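Local atomic coordinates of ThiJ/PfpI domain protein (Brachyspira murdochii, PDB entry 4HCJ), a protein that is of unknown biological function but binds magnesium ions and, as a member of the DJ-1/PfpI family, may act as a hydrolase. Residues E121-T126 and V148-I153; L93-L98 and A115-L120; T43-A48 and D59-E64; I107-V112 and S129-H134; D21-E26 and N157-S162. One frame throughout, in Å; residues are numbered along the deposited sequence. Where two conformers were deposited one is given.

Interaction 1: E121-T126 and V148-I153; sequences EEINVT and VVSGNI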
# COMPACT_ATOMS: atom_id res chain seq x y z
N GLU A 121 -3.82 -10.78 -10.79
CA GLU A 121 -4.06 -12.03 -11.49
C GLU A 121 -2.77 -12.54 -12.14
O GLU A 121 -2.13 -11.83 -12.92
CB GLU A 121 -5.16 -11.87 -12.53
CG GLU A 121 -6.49 -11.45 -11.96
CD GLU A 121 -7.64 -11.80 -12.88
OE1 GLU A 121 -7.73 -11.24 -13.99
OE2 GLU A 121 -8.47 -12.65 -12.49
N GLU A 122 -2.39 -13.77 -11.80
CA GLU A 122 -1.17 -14.40 -12.32
C GLU A 122 0.11 -13.70 -11.86
O GLU A 122 1.15 -13.90 -12.47
CB GLU A 122 -1.22 -14.55 -13.85
CG GLU A 122 -2.58 -14.95 -14.38
CD GLU A 122 -3.10 -16.25 -13.79
OE1 GLU A 122 -2.29 -17.18 -13.62
OE2 GLU A 122 -4.32 -16.34 -13.50
N ILE A 123 0.03 -12.92 -10.78
CA ILE A 123 1.19 -12.22 -10.24
C ILE A 123 1.65 -12.89 -8.95
O ILE A 123 0.83 -13.29 -8.11
CB ILE A 123 0.84 -10.73 -9.95
CG1 ILE A 123 0.28 -10.02 -11.18
CG2 ILE A 123 2.03 -9.97 -9.36
CD1 ILE A 123 1.23 -9.99 -12.37
N ASN A 124 2.97 -12.99 -8.78
CA ASN A 124 3.55 -13.50 -7.54
C ASN A 124 3.50 -12.44 -6.45
O ASN A 124 3.96 -11.31 -6.65
CB ASN A 124 5.01 -13.90 -7.75
CG ASN A 124 5.17 -15.06 -8.71
OD1 ASN A 124 4.23 -15.77 -9.04
ND2 ASN A 124 6.38 -15.26 -9.16
N VAL A 125 2.95 -12.83 -5.30
CA VAL A 125 2.74 -11.91 -4.19
C VAL A 125 2.94 -12.63 -2.87
O VAL A 125 3.05 -13.86 -2.82
CB VAL A 125 1.31 -11.30 -4.20
CG1 VAL A 125 1.00 -10.63 -5.52
CG2 VAL A 125 0.27 -12.34 -3.85
N THR A 126 2.94 -11.85 -1.80
CA THR A 126 2.70 -12.40 -0.49
C THR A 126 1.61 -11.57 0.18
O THR A 126 1.15 -10.57 -0.38
CB THR A 126 3.99 -12.52 0.33
OG1 THR A 126 3.70 -13.24 1.53
CG2 THR A 126 4.58 -11.14 0.64
N VAL A 148 7.68 -9.58 -1.63
CA VAL A 148 7.82 -10.04 -3.01
C VAL A 148 7.77 -8.84 -3.94
O VAL A 148 6.80 -8.07 -3.92
CB VAL A 148 6.71 -11.04 -3.44
CG1 VAL A 148 6.87 -11.45 -4.90
CG2 VAL A 148 6.69 -12.26 -2.51
N VAL A 149 8.80 -8.70 -4.77
CA VAL A 149 8.83 -7.68 -5.81
C VAL A 149 8.55 -8.36 -7.15
O VAL A 149 9.30 -9.26 -7.56
CB VAL A 149 10.21 -6.98 -5.87
CG1 VAL A 149 10.28 -6.03 -7.06
CG2 VAL A 149 10.50 -6.26 -4.56
N SER A 150 7.49 -7.93 -7.82
CA SER A 150 7.10 -8.46 -9.12
C SER A 150 6.93 -7.29 -10.08
O SER A 150 5.84 -6.74 -10.24
CB SER A 150 5.80 -9.27 -9.00
OG SER A 150 6.05 -10.40 -8.18
N GLY A 151 8.04 -6.87 -10.70
CA GLY A 151 8.01 -5.69 -11.53
C GLY A 151 7.69 -4.46 -10.72
O GLY A 151 8.40 -4.14 -9.76
N ASN A 152 6.62 -3.76 -11.09
CA ASN A 152 6.19 -2.56 -10.37
C ASN A 152 5.27 -2.85 -9.19
O ASN A 152 4.84 -1.93 -8.53
CB ASN A 152 5.47 -1.60 -11.32
CG ASN A 152 6.39 -0.96 -12.32
OD1 ASN A 152 7.60 -1.11 -12.26
ND2 ASN A 152 5.81 -0.22 -13.24
N ILE A 153 4.96 -4.13 -8.95
CA ILE A 153 4.11 -4.53 -7.84
C ILE A 153 4.98 -5.04 -6.70
O ILE A 153 5.85 -5.89 -6.92
CB ILE A 153 3.09 -5.60 -8.31
CG1 ILE A 153 2.12 -4.99 -9.33
CG2 ILE A 153 2.36 -6.23 -7.13
CD1 ILE A 153 1.23 -5.98 -10.03
O HOH W 1 4.27 -8.82 -5.20

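Interaction 2: L93-L98 and A115-L120; sequences LAKLFL and ANAKIL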
# COMPACT_ATOMS: atom_id res chain seq x y z
N LEU A 93 -7.88 3.38 -7.31
CA LEU A 93 -6.52 3.92 -7.18
C LEU A 93 -5.45 2.88 -7.51
O LEU A 93 -4.43 3.21 -8.11
CB LEU A 93 -6.29 4.52 -5.79
CG LEU A 93 -7.10 5.78 -5.48
CD1 LEU A 93 -6.85 6.24 -4.05
CD2 LEU A 93 -6.77 6.90 -6.46
N ALA A 94 -5.67 1.63 -7.11
CA ALA A 94 -4.72 0.57 -7.46
C ALA A 94 -4.56 0.48 -8.98
O ALA A 94 -3.44 0.43 -9.50
CB ALA A 94 -5.17 -0.75 -6.90
N LYS A 95 -5.68 0.46 -9.68
CA LYS A 95 -5.66 0.36 -11.14
C LYS A 95 -5.06 1.61 -11.78
O LYS A 95 -4.30 1.52 -12.74
CB LYS A 95 -7.07 0.12 -11.68
CG LYS A 95 -7.67 -1.20 -11.20
CD LYS A 95 -8.99 -1.52 -11.86
CE LYS A 95 -10.03 -1.95 -10.83
NZ LYS A 95 -10.74 -0.77 -10.25
N LEU A 96 -5.41 2.78 -11.23
CA LEU A 96 -4.91 4.06 -11.75
C LEU A 96 -3.39 4.08 -11.71
O LEU A 96 -2.72 4.44 -12.68
CB LEU A 96 -5.47 5.22 -10.93
CG LEU A 96 -4.97 6.63 -11.27
CD1 LEU A 96 -5.52 7.07 -12.60
CD2 LEU A 96 -5.36 7.59 -10.15
N PHE A 97 -2.82 3.72 -10.56
CA PHE A 97 -1.37 3.74 -10.42
C PHE A 97 -0.72 2.70 -11.32
O PHE A 97 0.28 2.98 -11.98
CB PHE A 97 -0.96 3.58 -8.96
CG PHE A 97 -0.93 4.89 -8.21
CD1 PHE A 97 -2.09 5.56 -7.87
CD2 PHE A 97 0.28 5.47 -7.86
CE1 PHE A 97 -2.05 6.76 -7.20
CE2 PHE A 97 0.33 6.68 -7.19
CZ PHE A 97 -0.84 7.33 -6.86
N LEU A 98 -1.30 1.50 -11.38
CA LEU A 98 -0.73 0.47 -12.25
C LEU A 98 -0.71 0.93 -13.70
O LEU A 98 0.30 0.80 -14.40
CB LEU A 98 -1.47 -0.86 -12.13
CG LEU A 98 -0.69 -2.04 -12.72
CD1 LEU A 98 0.49 -2.44 -11.84
CD2 LEU A 98 -1.62 -3.21 -12.97
N ALA A 115 -5.75 -7.26 -4.78
CA ALA A 115 -6.30 -8.50 -5.30
C ALA A 115 -7.71 -8.27 -5.83
O ALA A 115 -8.05 -8.72 -6.93
CB ALA A 115 -6.31 -9.56 -4.21
N ASN A 116 -8.53 -7.58 -5.05
CA ASN A 116 -9.91 -7.32 -5.43
C ASN A 116 -10.03 -6.39 -6.63
O ASN A 116 -11.02 -6.45 -7.36
CB ASN A 116 -10.70 -6.78 -4.25
CG ASN A 116 -10.98 -7.83 -3.18
OD1 ASN A 116 -10.71 -9.01 -3.37
ND2 ASN A 116 -11.54 -7.39 -2.07
N ALA A 117 -9.03 -5.55 -6.86
CA ALA A 117 -8.97 -4.68 -8.03
C ALA A 117 -8.57 -5.45 -9.30
O ALA A 117 -8.53 -4.86 -10.39
CB ALA A 117 -7.97 -3.56 -7.80
N LYS A 118 -8.26 -6.73 -9.16
CA LYS A 118 -7.87 -7.60 -10.29
C LYS A 118 -6.54 -7.20 -10.91
O LYS A 118 -6.32 -7.41 -12.10
CB LYS A 118 -8.96 -7.67 -11.35
CG LYS A 118 -10.25 -8.17 -10.81
CD LYS A 118 -10.04 -9.55 -10.28
CE LYS A 118 -10.58 -9.66 -8.90
NZ LYS A 118 -11.86 -10.44 -8.95
N ILE A 119 -5.66 -6.62 -10.11
CA ILE A 119 -4.32 -6.32 -10.61
C ILE A 119 -3.28 -7.35 -10.20
O ILE A 119 -2.11 -7.21 -10.57
CB ILE A 119 -3.85 -4.89 -10.23
CG1 ILE A 119 -3.61 -4.72 -8.71
CG2 ILE A 119 -4.81 -3.82 -10.79
CD1 ILE A 119 -2.62 -3.60 -8.40
N LEU A 120 -3.69 -8.38 -9.49
CA LEU A 120 -2.75 -9.42 -9.05
C LEU A 120 -2.98 -10.75 -9.76
O LEU A 120 -2.39 -11.77 -9.37
CB LEU A 120 -2.79 -9.62 -7.53
CG LEU A 120 -2.56 -8.36 -6.69
CD1 LEU A 120 -2.57 -8.72 -5.20
CD2 LEU A 120 -1.26 -7.68 -7.06

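Interaction 3: T43-A48 and D59-E64; sequences TFIGTA and DLLFSE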
# COMPACT_ATOMS: atom_id res chain seq x y z
N THR A 43 -10.68 8.43 3.80
CA THR A 43 -12.07 8.74 3.51
C THR A 43 -12.52 10.10 4.03
O THR A 43 -13.63 10.52 3.72
CB THR A 43 -12.98 7.65 4.09
OG1 THR A 43 -12.66 7.47 5.47
CG2 THR A 43 -12.81 6.32 3.36
N PHE A 44 -11.68 10.77 4.81
CA PHE A 44 -12.00 12.11 5.32
C PHE A 44 -10.70 12.86 5.53
O PHE A 44 -9.66 12.23 5.69
CB PHE A 44 -12.82 12.05 6.62
CG PHE A 44 -12.07 11.48 7.80
CD1 PHE A 44 -11.43 12.32 8.71
CD2 PHE A 44 -12.00 10.11 8.01
CE1 PHE A 44 -10.74 11.79 9.80
CE2 PHE A 44 -11.31 9.57 9.08
CZ PHE A 44 -10.68 10.41 9.98
N ILE A 45 -10.77 14.19 5.59
CA ILE A 45 -9.61 15.01 5.91
C ILE A 45 -9.63 15.26 7.41
O ILE A 45 -10.57 15.87 7.95
CB ILE A 45 -9.65 16.37 5.16
CG1 ILE A 45 -9.69 16.16 3.64
CG2 ILE A 45 -8.48 17.25 5.59
CD1 ILE A 45 -8.53 15.40 3.13
N GLY A 46 -8.58 14.84 8.09
CA GLY A 46 -8.50 15.02 9.52
C GLY A 46 -7.56 13.99 10.12
O GLY A 46 -6.73 13.42 9.41
N THR A 47 -7.71 13.73 11.40
CA THR A 47 -6.76 12.90 12.12
C THR A 47 -7.15 11.44 12.06
O THR A 47 -8.26 11.07 12.45
CB THR A 47 -6.66 13.36 13.58
OG1 THR A 47 -6.38 14.76 13.59
CG2 THR A 47 -5.58 12.57 14.30
N ALA A 48 -6.23 10.62 11.57
CA ALA A 48 -6.36 9.17 11.56
C ALA A 48 -5.78 8.58 12.84
O ALA A 48 -4.85 9.14 13.43
CB ALA A 48 -5.63 8.60 10.37
N ASP A 59 -3.98 13.76 4.53
CA ASP A 59 -3.76 14.89 3.65
C ASP A 59 -4.81 15.05 2.55
O ASP A 59 -5.10 16.18 2.13
CB ASP A 59 -2.39 14.77 2.98
CG ASP A 59 -1.27 14.67 3.99
OD1 ASP A 59 -0.99 15.69 4.63
OD2 ASP A 59 -0.70 13.57 4.17
N LEU A 60 -5.31 13.92 2.06
CA LEU A 60 -6.10 13.87 0.83
C LEU A 60 -7.26 12.91 0.97
O LEU A 60 -7.12 11.85 1.59
CB LEU A 60 -5.23 13.31 -0.32
CG LEU A 60 -4.07 14.21 -0.78
CD1 LEU A 60 -3.06 13.41 -1.58
CD2 LEU A 60 -4.58 15.36 -1.62
N LEU A 61 -8.38 13.24 0.35
CA LEU A 61 -9.41 12.25 0.10
C LEU A 61 -8.95 11.36 -1.05
O LEU A 61 -8.19 11.82 -1.92
CB LEU A 61 -10.70 12.92 -0.34
CG LEU A 61 -11.29 13.92 0.66
CD1 LEU A 61 -12.45 14.65 0.02
CD2 LEU A 61 -11.75 13.19 1.92
N PHE A 62 -9.43 10.12 -1.12
CA PHE A 62 -9.15 9.29 -2.30
C PHE A 62 -9.49 10.08 -3.58
O PHE A 62 -8.75 10.02 -4.58
CB PHE A 62 -9.96 7.99 -2.29
CG PHE A 62 -9.71 7.11 -1.09
CD1 PHE A 62 -8.44 6.96 -0.56
CD2 PHE A 62 -10.76 6.44 -0.50
CE1 PHE A 62 -8.23 6.14 0.54
CE2 PHE A 62 -10.56 5.61 0.59
CZ PHE A 62 -9.29 5.47 1.12
N SER A 63 -10.61 10.79 -3.54
CA SER A 63 -11.09 11.50 -4.71
C SER A 63 -10.21 12.66 -5.14
O SER A 63 -10.39 13.15 -6.26
CB SER A 63 -12.50 12.03 -4.46
OG SER A 63 -12.48 13.02 -3.45
N GLU A 64 -9.28 13.08 -4.28
CA GLU A 64 -8.36 14.18 -4.57
C GLU A 64 -7.01 13.72 -5.10
O GLU A 64 -6.17 14.53 -5.42
CB GLU A 64 -8.14 15.03 -3.31
CG GLU A 64 -9.40 15.78 -2.87
CD GLU A 64 -9.28 16.45 -1.50
OE1 GLU A 64 -8.51 15.98 -0.64
OE2 GLU A 64 -9.98 17.46 -1.29

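Interaction 4: I107-V112 and S129-H134; sequences IGSGVV and SADESH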
# COMPACT_ATOMS: atom_id res chain seq x y z
N ILE A 107 0.86 -3.96 1.88
CA ILE A 107 1.37 -4.72 3.00
C ILE A 107 0.23 -5.22 3.86
O ILE A 107 -0.75 -4.52 4.11
CB ILE A 107 2.42 -3.90 3.82
CG1 ILE A 107 2.95 -4.71 5.00
CG2 ILE A 107 1.89 -2.52 4.23
CD1 ILE A 107 4.24 -4.15 5.61
N GLY A 108 0.35 -6.47 4.30
CA GLY A 108 -0.68 -7.06 5.13
C GLY A 108 -2.02 -6.99 4.43
O GLY A 108 -2.14 -7.26 3.23
N SER A 109 -3.05 -6.61 5.18
CA SER A 109 -4.40 -6.57 4.63
C SER A 109 -4.57 -5.59 3.45
O SER A 109 -5.53 -5.70 2.70
CB SER A 109 -5.42 -6.29 5.72
OG SER A 109 -5.46 -7.39 6.61
N GLY A 110 -3.64 -4.65 3.28
CA GLY A 110 -3.70 -3.79 2.11
C GLY A 110 -3.63 -4.55 0.79
O GLY A 110 -4.17 -4.10 -0.23
N VAL A 111 -2.97 -5.71 0.79
CA VAL A 111 -2.83 -6.50 -0.43
C VAL A 111 -4.20 -6.93 -0.97
O VAL A 111 -4.36 -7.09 -2.18
CB VAL A 111 -1.90 -7.72 -0.20
CG1 VAL A 111 -1.78 -8.59 -1.45
CG2 VAL A 111 -0.52 -7.25 0.24
N VAL A 112 -5.18 -7.13 -0.08
CA VAL A 112 -6.51 -7.55 -0.52
C VAL A 112 -7.17 -6.52 -1.44
O VAL A 112 -7.90 -6.89 -2.35
CB VAL A 112 -7.40 -7.96 0.66
CG1 VAL A 112 -8.80 -8.34 0.19
CG2 VAL A 112 -6.75 -9.10 1.43
N SER A 129 -1.25 -14.00 6.27
CA SER A 129 -1.68 -15.39 6.26
C SER A 129 -3.21 -15.56 6.33
O SER A 129 -3.80 -16.33 5.58
CB SER A 129 -1.01 -16.12 7.41
OG SER A 129 -1.35 -17.48 7.35
N ALA A 130 -3.84 -14.80 7.21
CA ALA A 130 -5.30 -14.87 7.37
C ALA A 130 -6.08 -14.49 6.12
O ALA A 130 -7.25 -14.85 5.99
CB ALA A 130 -5.73 -13.98 8.54
N ASP A 131 -5.45 -13.75 5.21
CA ASP A 131 -6.13 -13.21 4.05
C ASP A 131 -5.89 -14.02 2.77
O ASP A 131 -6.29 -13.58 1.68
CB ASP A 131 -5.66 -11.77 3.78
CG ASP A 131 -6.00 -10.78 4.89
OD1 ASP A 131 -6.92 -11.07 5.70
OD2 ASP A 131 -5.36 -9.69 4.92
N GLU A 132 -5.26 -15.18 2.87
CA GLU A 132 -4.89 -15.89 1.66
C GLU A 132 -6.11 -16.34 0.81
O GLU A 132 -5.98 -16.47 -0.41
CB GLU A 132 -3.90 -17.02 2.01
CG GLU A 132 -2.53 -16.48 2.57
CD GLU A 132 -1.49 -17.56 2.87
OE1 GLU A 132 -1.70 -18.71 2.51
OE2 GLU A 132 -0.45 -17.24 3.48
N SER A 133 -7.28 -16.55 1.42
CA SER A 133 -8.48 -16.84 0.65
C SER A 133 -8.75 -15.74 -0.39
O SER A 133 -8.96 -16.02 -1.58
CB SER A 133 -9.68 -16.98 1.59
OG SER A 133 -9.89 -15.79 2.31
N HIS A 134 -8.75 -14.49 0.07
CA HIS A 134 -9.09 -13.38 -0.81
C HIS A 134 -8.06 -13.19 -1.90
O HIS A 134 -8.38 -12.86 -3.05
CB HIS A 134 -9.18 -12.08 -0.02
CG HIS A 134 -10.06 -12.18 1.18
ND1 HIS A 134 -11.43 -12.13 1.10
CD2 HIS A 134 -9.75 -12.33 2.49
CE1 HIS A 134 -11.93 -12.26 2.32
NE2 HIS A 134 -10.94 -12.39 3.17
O HOH W 2 -3.25 -9.74 3.09
O HOH W 3 -7.47 -9.72 7.79

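Interaction 5: D21-E26 and N157-S162; sequences DEEYFE and NGPTSS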
# COMPACT_ATOMS: atom_id res chain seq x y z
N ASP A 21 -0.53 0.27 12.68
CA ASP A 21 0.45 1.30 13.01
C ASP A 21 1.83 1.01 12.44
O ASP A 21 2.45 1.89 11.84
CB ASP A 21 0.58 1.48 14.54
CG ASP A 21 -0.70 1.89 15.21
OD1 ASP A 21 -0.68 2.88 15.98
OD2 ASP A 21 -1.72 1.21 15.00
N GLU A 22 2.35 -0.20 12.65
CA GLU A 22 3.74 -0.45 12.29
C GLU A 22 3.95 -0.31 10.80
O GLU A 22 4.97 0.18 10.33
CB GLU A 22 4.15 -1.87 12.69
CG GLU A 22 3.97 -2.20 14.16
CD GLU A 22 2.65 -2.91 14.46
OE1 GLU A 22 1.61 -2.57 13.85
OE2 GLU A 22 2.66 -3.83 15.32
N GLU A 23 2.97 -0.78 10.03
CA GLU A 23 3.08 -0.75 8.58
C GLU A 23 3.22 0.67 8.07
O GLU A 23 4.02 0.93 7.17
CB GLU A 23 1.87 -1.43 7.93
CG GLU A 23 1.76 -2.92 8.22
CD GLU A 23 0.48 -3.56 7.70
OE1 GLU A 23 -0.32 -2.84 7.07
OE2 GLU A 23 0.28 -4.78 7.92
N TYR A 24 2.45 1.59 8.66
CA TYR A 24 2.54 2.99 8.31
C TYR A 24 3.79 3.66 8.89
O TYR A 24 4.61 4.20 8.14
CB TYR A 24 1.27 3.74 8.76
CG TYR A 24 1.38 5.24 8.56
CD1 TYR A 24 1.38 5.81 7.29
CD2 TYR A 24 1.52 6.08 9.66
CE1 TYR A 24 1.50 7.17 7.12
CE2 TYR A 24 1.64 7.45 9.49
CZ TYR A 24 1.63 7.99 8.22
OH TYR A 24 1.74 9.35 8.07
N PHE A 25 3.92 3.67 10.22
CA PHE A 25 4.98 4.47 10.84
C PHE A 25 6.39 3.96 10.50
O PHE A 25 7.29 4.77 10.27
CB PHE A 25 4.78 4.56 12.36
CG PHE A 25 3.57 5.36 12.75
CD1 PHE A 25 3.53 6.74 12.60
CD2 PHE A 25 2.45 4.71 13.27
CE1 PHE A 25 2.39 7.47 12.96
CE2 PHE A 25 1.31 5.43 13.64
CZ PHE A 25 1.28 6.81 13.47
N GLU A 26 6.58 2.65 10.47
CA GLU A 26 7.91 2.12 10.19
C GLU A 26 8.30 2.32 8.73
O GLU A 26 9.45 2.62 8.42
CB GLU A 26 8.03 0.66 10.59
CG GLU A 26 7.86 0.45 12.09
CD GLU A 26 7.95 -1.01 12.52
OE1 GLU A 26 8.28 -1.87 11.67
OE2 GLU A 26 7.70 -1.31 13.70
N ASN A 157 3.91 -9.30 3.86
CA ASN A 157 2.98 -10.16 4.57
C ASN A 157 2.45 -9.65 5.91
O ASN A 157 1.84 -10.41 6.64
CB ASN A 157 3.56 -11.57 4.75
CG ASN A 157 4.70 -11.62 5.73
OD1 ASN A 157 5.17 -10.59 6.20
ND2 ASN A 157 5.18 -12.82 6.01
N GLY A 158 2.65 -8.38 6.24
CA GLY A 158 2.08 -7.81 7.45
C GLY A 158 3.09 -7.04 8.27
O GLY A 158 4.21 -6.76 7.82
N PRO A 159 2.71 -6.69 9.51
CA PRO A 159 3.48 -5.71 10.26
C PRO A 159 4.89 -6.17 10.61
O PRO A 159 5.75 -5.31 10.74
CB PRO A 159 2.62 -5.45 11.51
CG PRO A 159 1.67 -6.61 11.57
CD PRO A 159 1.43 -7.03 10.17
N THR A 160 5.13 -7.48 10.72
CA THR A 160 6.47 -8.01 11.01
C THR A 160 7.45 -7.76 9.88
O THR A 160 8.66 -7.88 10.06
CB THR A 160 6.47 -9.53 11.37
OG1 THR A 160 6.16 -10.32 10.21
CG2 THR A 160 5.47 -9.84 12.50
N SER A 161 6.94 -7.41 8.71
CA SER A 161 7.77 -7.17 7.54
C SER A 161 7.79 -5.71 7.09
O SER A 161 8.21 -5.42 5.97
CB SER A 161 7.33 -8.08 6.40
OG SER A 161 7.51 -9.43 6.78
N SER A 162 7.37 -4.79 7.95
CA SER A 162 7.24 -3.39 7.55
C SER A 162 8.54 -2.77 7.03
O SER A 162 8.54 -2.06 6.01
CB SER A 162 6.70 -2.54 8.71
OG SER A 162 5.43 -3.01 9.14
O HOH W 4 9.73 -4.62 10.34
O HOH W 5 8.16 -4.61 12.00

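Interaction 1: E121-T126 and V148-I153
Ser150 reaches across to Asn124 with its hydroxyl: OG donates to Asn124 O at 2.7 Å. The bond arrives at a C=O...donor angle of 133° and 23° out of the carbonyl plane. Serine's OG lies anti to its own carbonyl carbon, beside its backbone N (chi1 -65°), which turns it toward the facing chain. The same carbonyl has a second donor, a water lying 2.9 Å from Asn124 O that also donates to Val148 O, so side chain and water together link two backbones that share no direct bond.

Val148 turns both methyls to the facing backbone. CG1 comes within 3.4 Å of Asn124 O, while CG2 lies over the peptide link, 3.8 Å from Val125 C, and beside the methyl of Thr126. A compact beta-branched residue suits a place where both press on backbone. Ile123 and Ile153 cross at about a right angle, Ile123 CG2 against Ile153 CD1 at 4.1 Å. The polar end of Asn124 turns to Asn141, and that of Thr126 to Glu145.

Ser150 to Ile153 form a type II' turn in which Gly151 takes a positive phi, a conformation easy for glycine. This is the two-residue turn of a beta hairpin, joining strands 147-150 and 153-156 at the margin of the main sheet; strand 124-125, which pairs with 141-142, packs against it through side chains and water.

Interaction 2: L93-L98 and A115-L120
Ile119 turns its two branches to meet Leu98 and Ala94 through a chi1 of 68°, which puts CG1 in the crowded position between backbone N and carbonyl carbon and leaves CG2 beside the N. CG2 then faces Leu98, whose own CG is anti to its backbone N (chi1 -165°). Leu98 CD2 and Ile119 CG2 touch at 3.9 Å as the two side chains slide past each other in opposite directions. At the end of the other branch, Ile119 CD1 rests 4.1 Å from Ala94 CB.

One turn before Leu98, the same Ala94 CB also meets Ala117 CB at 4.1 Å. Alanine suits both places because a short side chain lets the backbones come close, Ala94 CA to Ala117 CA 6.8 Å. Lys95 flanks the pair with its aliphatic chain, CG lying 3.9 Å from Ile119 CG2; farther out, CE passes over Ala117 O, although this lysine has two conformers and its outer atoms are less certain.

Ala117 and Ile119 stand where helix 110-116 gives way to a Schellman motif, with Lys118 at positive phi. The turn folds Ile119 back toward helix 88-99, and both Ile119 and Leu98 reach Val104 on strand 103-107 beneath.

No hydrogen bond joins the two segments, so cohesion here comes from dispersion and from burying methyl groups. The lysine contributes hydrocarbon, while its NZ makes a weak bond to Gln91 O.

Interaction 3: T43-A48 and D59-E64
At the open end of the beta hairpin formed by strands 46-50 and 55-61, Ile45 and Leu61 cross at about a right angle. Ile45 CD1 reaches in over the backbone, 3.5 Å from Leu61 N, and meets Leu61 CG at 4.0 Å. Isoleucine suits the place because its CG1-CD1 arm extends beyond the branch, and the end methyl lies against the Leu60-Leu61 peptide.

That peptide N-H is already used: Leu61 N donates to Glu64 OE1 at 2.9 Å and nearly straight, at 171°, meeting the oxygen from above the carboxylate plane. Glu64 N in turn bonds Leu61 O, fixing the short 3-10 turn that follows the strand.

Leu61 CD2 touches Ile45 CG1 as well and goes on to 3.6 Å from Phe44 CA, beside Thr43 O. Farther along, Thr43 and Phe62 lie side by side and point the same way, with Thr43 CG2 3.6 Å from Phe62 CE2. Thr43 N stands over one face of the ring, toward its rim. Phe62 continues inward to Leu93 and Arg89 of helix 88-99.

The contact closes the base of a hairpin whose strand 46-50 borders the central sheet of an alpha-beta-alpha sandwich.

Interaction 4: I107-V112 and S129-H134
Asp131 sets its CB against Val112, 3.7 Å from Val112 CG2, the two side chains crossing at about a right angle. Its chi1 of -64° sets CG, anti to the carbonyl carbon, past the valine, and the carboxylate beyond it meets Ser109. There OD2 accepts from Ser109 OG at 2.9 Å through its syn lone pair. OD2 also comes close to Ser109 CA, at 3.3 Å.

Ser109 belongs to the tight turn that joins strand 103-107 to helix 110-116. It is a type II' turn, with Gly108 at positive phi, and it resembles the nucleophile elbow of DJ-1/PfpI relatives, in which a cysteine commonly takes the strained position that glycine occupies here. Serine suits the next position because its short side chain puts a hydroxyl donor directly before Asp131 OD2.

A second donor to OD2 is a water 2.8 Å away, which also donates to Gly108 O at 2.7 Å and so ties the aspartate to the backbone of the turn. Another water donates to OD1 and, weakly, to Ser109 OG.

Val112 uses its other methyl on the next helix: Val112 CG1 touches His134 CB at 3.8 Å, the side chains meeting obliquely. The imidazole of His134 goes on to Trp85, the rings inclined at about 55°.

Interaction 5: D21-E26 and N157-S162
Van der Waals contacts bring three glutamates of helix 21-33 against Pro159 and Ser162. Glu22 is bent at chi2 (96°), which swings CD over the proline, and OE1 lies 3.8 Å from Pro159 CB. Glu23 runs extended instead, so that OE2 comes to 3.4 Å from Pro159 CD and lies beside Gly158 CA. Glu26 OE1, in one of two conformers, is 3.4 Å from Ser162 CB. Ser162 OG lies 3.3 Å from Glu23 CA; serine's small size suits a site where the backbones are only 5.0 Å apart, Glu23 CA to Ser162 CA. The proline presents CB and CD as a compact hydrocarbon surface.

No hydrogen bond joins the sides directly. Ser162 OG donates to Pro159 O at 2.8 Å, tilted 28° from the carbonyl plane, and Ser162 N reaches the same oxygen from the same face. Glu22 OE1 takes Gln20 NE2, and Glu23 OE1 takes the backbone N of Gly77. One water donates to Glu26 OE1 at 2.8 Å and to Pro159 O, perhaps in one conformer alone.

The contact joins helix 21-33 to the loop before helix 162-174, and Glu23 OE2 also touches Gly108 CA, consistent with the glutamate beside the nucleophile elbow of DJ-1 relatives. Proline N carries no hydrogen, so nearby Glu23 OE2 makes no bond with it. The join rests on shape and water, and the start of helix 162-174 may favour the acidic Glu26.

In the fold
From the N terminus, helix 21-33 opens interaction 5, whose partner is not reached until 157-162; all the other contacts fall between its two ends. Interaction 3 comes first and closes the small loop of the hairpin at one edge of the sheet. Interaction 2 then starts at 93-98, and before it closes at 115-120 interaction 4 has begun at 107-112, so the two cross and share helix 110-116. Interaction 4 in turn crosses interaction 1, which opens at 121-126 and closes at the opposite sheet edge; interactions 2 and 1 simply follow one another. Ile107 touches both Glu23 and Gly158, joining interactions 4 and 5, while Leu93 and Phe62 link interactions 2 and 3.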